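PDB 3ED5: putative HAD-hydrolase YfnB from Bacillus subtilis, which probably hydrolyses phosphate esters as a member of the HAD superfamily, perhaps acting as a 5'-nucleotidase, though its physiological substrate is not established. Local coordinates for residues V14-I18 with L19-A23; W202-P205 with D206-N210. All coordinates share one frame; numbering follows the deposited sequence. Where two conformers were deposited one is given.

Interaction 1. Residues V14-I18 with L19-A23; sequences VDDTI and LDFQA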
# COMPACT_ATOMS: atom_id res chain seq x y z
N VAL A 14 -0.53 3.73 0.17
CA VAL A 14 -0.75 3.98 -1.27
C VAL A 14 -1.69 2.92 -1.85
O VAL A 14 -2.81 3.21 -2.32
CB VAL A 14 0.60 3.99 -2.07
CG1 VAL A 14 0.35 4.21 -3.58
CG2 VAL A 14 1.51 5.16 -1.58
N ASP A 15 -1.20 1.69 -1.85
CA ASP A 15 -1.84 0.65 -2.68
C ASP A 15 -3.15 0.15 -2.09
O ASP A 15 -3.20 -0.33 -0.95
CB ASP A 15 -0.86 -0.50 -2.94
CG ASP A 15 0.27 -0.06 -3.83
OD1 ASP A 15 0.01 0.79 -4.71
OD2 ASP A 15 1.40 -0.55 -3.67
N ASP A 16 -4.18 0.27 -2.91
CA ASP A 16 -5.57 -0.07 -2.56
C ASP A 16 -6.07 0.79 -1.41
O ASP A 16 -7.04 0.43 -0.76
CB ASP A 16 -5.73 -1.56 -2.28
CG ASP A 16 -5.46 -2.39 -3.51
OD1 ASP A 16 -5.88 -1.94 -4.61
OD2 ASP A 16 -4.85 -3.46 -3.36
N THR A 17 -5.43 1.95 -1.22
CA THR A 17 -5.92 2.97 -0.27
C THR A 17 -6.28 4.20 -1.09
O THR A 17 -7.45 4.60 -1.09
CB THR A 17 -4.87 3.27 0.82
OG1 THR A 17 -4.59 2.06 1.54
CG2 THR A 17 -5.39 4.33 1.82
N ILE A 18 -5.32 4.75 -1.84
CA ILE A 18 -5.60 5.87 -2.76
C ILE A 18 -5.37 5.52 -4.25
O ILE A 18 -5.98 6.13 -5.10
CB ILE A 18 -4.83 7.19 -2.38
CG1 ILE A 18 -3.31 6.95 -2.31
CG2 ILE A 18 -5.41 7.75 -1.08
CD1 ILE A 18 -2.43 8.19 -1.86
N LEU A 19 -4.50 4.55 -4.53
CA LEU A 19 -4.33 4.05 -5.90
C LEU A 19 -4.95 2.68 -5.98
O LEU A 19 -4.88 1.93 -5.01
CB LEU A 19 -2.83 3.98 -6.27
CG LEU A 19 -2.14 5.33 -6.45
CD1 LEU A 19 -0.67 5.11 -6.91
CD2 LEU A 19 -2.89 6.18 -7.48
N ASP A 20 -5.50 2.33 -7.15
CA ASP A 20 -6.17 1.05 -7.32
C ASP A 20 -5.08 0.05 -7.75
O ASP A 20 -4.85 -0.17 -8.95
CB ASP A 20 -7.30 1.21 -8.34
CG ASP A 20 -8.10 -0.10 -8.56
OD1 ASP A 20 -7.75 -1.17 -8.07
OD2 ASP A 20 -9.12 -0.02 -9.26
N PHE A 21 -4.39 -0.52 -6.75
CA PHE A 21 -3.31 -1.45 -7.01
C PHE A 21 -3.83 -2.72 -7.62
O PHE A 21 -3.18 -3.30 -8.50
CB PHE A 21 -2.54 -1.80 -5.73
CG PHE A 21 -1.38 -2.72 -5.98
CD1 PHE A 21 -0.16 -2.21 -6.44
CD2 PHE A 21 -1.53 -4.11 -5.83
CE1 PHE A 21 0.94 -3.06 -6.68
CE2 PHE A 21 -0.44 -4.97 -6.09
CZ PHE A 21 0.79 -4.43 -6.50
N GLN A 22 -5.03 -3.14 -7.21
CA GLN A 22 -5.63 -4.35 -7.86
C GLN A 22 -5.70 -4.22 -9.38
O GLN A 22 -5.38 -5.17 -10.11
CB GLN A 22 -7.03 -4.63 -7.30
CG GLN A 22 -6.99 -4.92 -5.79
CD GLN A 22 -6.06 -6.07 -5.47
OE1 GLN A 22 -5.00 -5.91 -4.84
NE2 GLN A 22 -6.43 -7.24 -5.94
N ALA A 23 -6.14 -3.06 -9.86
CA ALA A 23 -6.19 -2.80 -11.27
C ALA A 23 -4.81 -2.81 -11.93
O ALA A 23 -4.64 -3.39 -13.02
CB ALA A 23 -6.96 -1.49 -11.57
O HOH W 1 -8.49 -1.69 -5.30

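Interaction 2. Residues W202-P205 with D206-N210; sequences WMNP and DMKPN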
# COMPACT_ATOMS: atom_id res chain seq x y z
N TRP A 202 -9.25 1.89 8.74
CA TRP A 202 -9.18 0.75 7.85
C TRP A 202 -10.08 0.97 6.63
O TRP A 202 -11.31 1.03 6.78
CB TRP A 202 -9.60 -0.51 8.61
CG TRP A 202 -9.40 -1.79 7.82
CD1 TRP A 202 -8.48 -2.00 6.84
CD2 TRP A 202 -10.12 -3.02 7.99
NE1 TRP A 202 -8.58 -3.30 6.36
CE2 TRP A 202 -9.57 -3.95 7.07
CE3 TRP A 202 -11.16 -3.44 8.83
CZ2 TRP A 202 -10.05 -5.26 6.95
CZ3 TRP A 202 -11.62 -4.75 8.74
CH2 TRP A 202 -11.07 -5.65 7.79
N MSE A 203 -9.45 1.07 5.46
CA MSE A 203 -10.15 1.11 4.19
C MSE A 203 -10.54 -0.33 3.83
O MSE A 203 -9.67 -1.17 3.56
CB MSE A 203 -9.20 1.74 3.15
CG MSE A 203 -9.73 1.76 1.74
SE MSE A 203 -11.36 2.81 1.56
CE MSE A 203 -11.53 2.71 -0.41
N ASN A 204 -11.83 -0.63 3.87
CA ASN A 204 -12.30 -2.00 3.66
C ASN A 204 -13.58 -2.01 2.79
O ASN A 204 -14.66 -2.40 3.25
CB ASN A 204 -12.55 -2.69 5.00
CG ASN A 204 -12.85 -4.18 4.86
OD1 ASN A 204 -12.50 -4.81 3.86
ND2 ASN A 204 -13.54 -4.74 5.84
N PRO A 205 -13.46 -1.53 1.55
CA PRO A 205 -14.62 -1.39 0.65
C PRO A 205 -15.37 -2.70 0.43
O PRO A 205 -16.58 -2.68 0.28
CB PRO A 205 -14.01 -0.92 -0.67
CG PRO A 205 -12.53 -1.14 -0.54
CD PRO A 205 -12.20 -1.06 0.93
N ASP A 206 -14.64 -3.81 0.45
CA ASP A 206 -15.23 -5.11 0.13
C ASP A 206 -15.67 -5.87 1.37
O ASP A 206 -16.09 -7.03 1.25
CB ASP A 206 -14.25 -5.97 -0.66
CG ASP A 206 -13.94 -5.38 -2.02
OD1 ASP A 206 -14.83 -4.74 -2.61
OD2 ASP A 206 -12.80 -5.56 -2.47
N MSE A 207 -15.59 -5.23 2.53
CA MSE A 207 -16.08 -5.81 3.79
C MSE A 207 -15.45 -7.17 4.03
O MSE A 207 -16.12 -8.16 4.35
CB MSE A 207 -17.61 -5.88 3.82
CG MSE A 207 -18.26 -4.52 3.61
SE MSE A 207 -20.19 -4.53 3.53
CE MSE A 207 -20.54 -5.28 5.28
N LYS A 208 -14.13 -7.20 3.86
CA LYS A 208 -13.31 -8.37 4.16
C LYS A 208 -13.38 -8.67 5.64
O LYS A 208 -13.59 -7.76 6.46
CB LYS A 208 -11.85 -8.11 3.76
CG LYS A 208 -11.68 -8.02 2.24
CD LYS A 208 -10.22 -7.68 1.90
CE LYS A 208 -10.07 -7.40 0.40
NZ LYS A 208 -10.39 -8.58 -0.45
N PRO A 209 -13.25 -9.95 5.99
CA PRO A 209 -13.24 -10.27 7.41
C PRO A 209 -11.98 -9.78 8.08
O PRO A 209 -10.95 -9.52 7.44
CB PRO A 209 -13.28 -11.81 7.41
CG PRO A 209 -12.65 -12.19 6.13
CD PRO A 209 -13.11 -11.15 5.15
N ASN A 210 -12.06 -9.64 9.39
CA ASN A 210 -10.89 -9.34 10.16
C ASN A 210 -10.32 -10.60 10.82
O ASN A 210 -10.49 -10.79 12.01
CB ASN A 210 -11.25 -8.28 11.20
CG ASN A 210 -10.01 -7.62 11.79
OD1 ASN A 210 -8.93 -8.23 11.85
ND2 ASN A 210 -10.15 -6.37 12.21
O HOH W 2 -11.88 -4.47 1.16

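Interaction 1. Residues V14-I18 with L19-A23
Leu19 folds back on Val14 through an almost straight backbone bond, Leu19 N to Val14 O at 3.1 Å, in the tight turn that follows strand 9-12. Residues 13-17 form the DxDxT signature (motif I) of HAD hydrolases, in which Asp13 is the probable nucleophile. Val14 O also receives Thr17 N and Ile18 N, and this threefold grip winds the single helical turn known in HAD folds as the squiggle. Leu19 O in turn accepts Asp16 N at 2.8 Å. The Leu19 side chain runs alongside that of Val14, Leu19 CD1 meeting Val14 CG1 at 3.6 Å, and reaches Arg135 of helix 129-138.

Asp16 turns the chain with a positive phi (62°), and its carboxylate meets the first turn of helix 21-35. Asp16 OD1 takes Gln22 N at 3.0 Å on its syn lone pair. Asp16 OD1 also accepts a water at 2.7 Å; shared with Asp20 OD1, this water probably eases the repulsion between the two carboxylates. Asp20 is the N-cap, its OD1 accepting Ala23 N from above the carboxylate plane. An alanine in place of Asp16 would probably leave Gln22 N without this acceptor and the bridging water with one partner fewer.

Phe21 completes the contact. Its CG lies anti to the backbone N (chi1 -178°), which carries the ring against Asp15, whose carboxylate is held by a salt bridge from OD1 to Arg135 and a hydrogen bond from Gln132 to OD2. Ring and carboxylate planes stand 42° apart, with Phe21 CD1 3.4 Å from Asp15 CG.

Interaction 2. Residues W202-P205 with D206-N210
The amide of Asn204 grips the backbone of Lys208 with both of its polar atoms: Asn204 OD1 accepts Lys208 N at 2.9 Å, and Asn204 ND2 donates to Lys208 O at 3.1 Å. The second bond is well placed on the acceptor, lying in the carbonyl plane on a lone pair of Lys208 O. This pair of hydrogen bonds spans a type I beta turn, Asn204 to Met207, at the C-terminal end of strand 199-203 in the parallel sheet of the HAD core. The turn is closed by the backbone N of Met207 (a selenomethionine), donating to Asn204 O at 3.1 Å from well above the carbonyl plane.

Asn204 can serve the loop in this way because its CG is anti to the backbone N (chi1 -171°), setting the amide beside the returning chain. Neither end of the amide stops at one bond. OD1 also accepts from a water that in turn receives Asp206 N, while ND2 has a second acceptor in Glu219 OE2 on the neighbouring strand 218-220. The buried amide is thus fixed in its rotation by partners on both of its polar atoms.

Outward from the amide, packing centres on Trp202. Asn204 CB sits 3.8 Å above the plane of the indole, over its centre, and Trp202 CH2, at the far corner of the ring, lies 3.5 Å from Lys208 O. Pro209 O lies at the ring edge, near the plane. The indole NE1 is engaged by Asp184 O, and Asn210 ND2 by Ile214 O. The Asn210 amide meets the ring obliquely, the planes 56° apart, with Asn210 ND2 4.1 Å from Trp202 CZ3.

Interactions 1 and 2 come in series along the chain, yet their centres lie only 14 Å apart because both lie at the C-terminal ends of strands in one parallel sheet. Strand 9-12 leads into residues 14-23, strand 199-203 into residues 204-210, and strand 179-183 runs between the two. The loop after that middle strand joins them: Asp184 touches Asp16 and accepts a hydrogen bond from Trp202. The contacts also meet directly, Asp16 O packing 3.9 Å from Met203 CG. These strand ends probably carry the active site, as in other HAD folds: interaction 1 adjoins Asp13, whereas the Trp202 side chain of interaction 2 is about 9 Å from that of Asp13.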